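Local coordinates for metalloprotease stcE (PDB 4DNY), which is a secreted zinc metalloprotease of enterohaemorrhagic Escherichia coli, a mucinase that probably cleaves O-linked glycoproteins and is linked to adhesion and immune evasion, at residues Ser43-His46 / Ser47-Asn51. Numbering follows the deposited sequence.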
loop_
_atom_site.group_PDB
_atom_site.type_symbol
_atom_site.label_atom_id
_atom_site.label_comp_id
_atom_site.label_asym_id
_atom_site.label_seq_id
_atom_site.Cartn_x
_atom_site.Cartn_y
_atom_site.Cartn_z
ATOM N N SER A 43 3.031 4.441 -9.259
ATOM C CA SER A 43 4.447 4.514 -9.617
ATOM C C SER A 43 5.400 4.723 -8.437
ATOM O O SER A 43 6.461 4.139 -8.396
ATOM C CB SER A 43 4.666 5.610 -10.685
ATOM O OG SER A 43 3.959 5.241 -11.851
ATOM N N SER A 44 5.026 5.552 -7.448
ATOM C CA SER A 44 5.943 5.824 -6.349
ATOM C C SER A 44 6.083 4.642 -5.439
ATOM O O SER A 44 7.161 4.354 -4.991
ATOM C CB SER A 44 5.557 7.098 -5.526
ATOM O OG SER A 44 4.344 6.937 -4.859
ATOM N N ILE A 45 4.981 3.932 -5.191
ATOM C CA ILE A 45 5.042 2.690 -4.395
ATOM C C ILE A 45 5.938 1.709 -5.130
ATOM O O ILE A 45 6.805 1.074 -4.539
ATOM C CB ILE A 45 3.624 2.080 -4.196
ATOM C CG1 ILE A 45 2.738 2.981 -3.270
ATOM C CG2 ILE A 45 3.745 0.655 -3.559
ATOM C CD1 ILE A 45 1.361 2.423 -3.043
ATOM N N HIS A 46 5.748 1.601 -6.467
ATOM C CA HIS A 46 6.535 0.693 -7.274
ATOM C C HIS A 46 8.051 0.995 -7.128
ATOM O O HIS A 46 8.869 0.103 -6.909
ATOM C CB HIS A 46 6.098 0.835 -8.747
ATOM C CG HIS A 46 6.350 -0.373 -9.583
ATOM N ND1 HIS A 46 5.588 -0.659 -10.709
ATOM C CD2 HIS A 46 7.234 -1.393 -9.446
ATOM C CE1 HIS A 46 6.003 -1.813 -11.223
ATOM N NE2 HIS A 46 7.016 -2.261 -10.498
ATOM N N SER A 47 8.390 2.276 -7.241
ATOM C CA SER A 47 9.808 2.729 -7.155
ATOM C C SER A 47 10.403 2.377 -5.770
ATOM O O SER A 47 11.496 1.879 -5.672
ATOM C CB SER A 47 9.942 4.241 -7.444
ATOM O OG SER A 47 9.200 4.952 -6.470
ATOM N N HIS A 48 9.638 2.634 -4.716
ATOM C CA HIS A 48 10.106 2.312 -3.359
ATOM C C HIS A 48 10.249 0.836 -3.072
ATOM O O HIS A 48 11.162 0.410 -2.347
ATOM C CB HIS A 48 9.207 3.022 -2.307
ATOM C CG HIS A 48 9.422 4.499 -2.273
ATOM N ND1 HIS A 48 10.679 5.064 -2.131
ATOM C CD2 HIS A 48 8.546 5.516 -2.376
ATOM C CE1 HIS A 48 10.556 6.380 -2.161
ATOM N NE2 HIS A 48 9.271 6.676 -2.288
ATOM N N LEU A 49 9.463 0.008 -3.769
ATOM C CA LEU A 49 9.567 -1.426 -3.624
ATOM C C LEU A 49 10.733 -2.065 -4.362
ATOM O O LEU A 49 11.068 -3.216 -4.134
ATOM C CB LEU A 49 8.238 -2.104 -4.021
ATOM C CG LEU A 49 7.048 -1.933 -3.046
ATOM C CD1 LEU A 49 5.772 -2.529 -3.602
ATOM C CD2 LEU A 49 7.421 -2.572 -1.670
ATOM N N THR A 50 11.377 -1.293 -5.234
ATOM C CA THR A 50 12.555 -1.838 -5.914
ATOM C C THR A 50 13.699 -2.075 -4.927
ATOM O O THR A 50 14.518 -2.981 -5.137
ATOM C CB THR A 50 12.976 -0.960 -7.137
ATOM O OG1 THR A 50 13.303 0.331 -6.695
ATOM C CG2 THR A 50 11.856 -0.874 -8.142
ATOM N N ASN A 51 13.786 -1.247 -3.893
ATOM C CA ASN A 51 14.855 -1.383 -2.867
ATOM C C ASN A 51 14.382 -1.735 -1.456
ATOM O O ASN A 51 15.190 -1.755 -0.506
ATOM C CB ASN A 51 15.713 -0.115 -2.833
ATOM C CG ASN A 51 16.457 0.103 -4.138
ATOM O OD1 ASN A 51 16.273 1.142 -4.762
ATOM N ND2 ASN A 51 17.256 -0.890 -4.575
#
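The imidazole of His-48 meets Ser-44 through its CD2 carbon, 3.2 Å from Ser-44 O and oblique to the ring. One face of the His-48 ring carries Ser-47 OG, 4.1 Å above the plane and offset toward the rim. The ring of His-46 has only an oblique neighbour here, Ser-47 N. Its CG is roughly anti to the backbone N (chi1 -155°), and its NE2 hydrogen-bonds to Asp-75 OD1.

Ser-44 O accepts two hydrogen bonds. It takes the helical bond from His-48 N, which is nearly straight at the hydrogen (165°). Ser-47 OG also donates to Ser-44 O, at 2.6 Å. Both donors approach the same face of the carbonyl plane. The hydroxyl can reach back three residues because OG sits between the backbone N and the carbonyl carbon (chi1 61°). The side chain of Ser-47 is thus folded against its own helix.

On the buried side, Ile-45 and Leu-49 run side by side, with CG2 of Ile-45 3.8 Å from CD1 of Leu-49. His-46 O receives weak bonds from Leu-49 N and Thr-50 N. Ser-47 O accepts both Thr-50 N and Thr-50 OG1, the latter at 2.6 Å.

This is a short amphipathic helix packed against the five-stranded sheet. Ile-45 rests on Ile-57, and Leu-49 on Val-55, both of strand 54-60. His-48 also touches Val-55 and reaches Lys-26 and Ile-28 of strand 25-28, the neighbouring edge strand of that sheet.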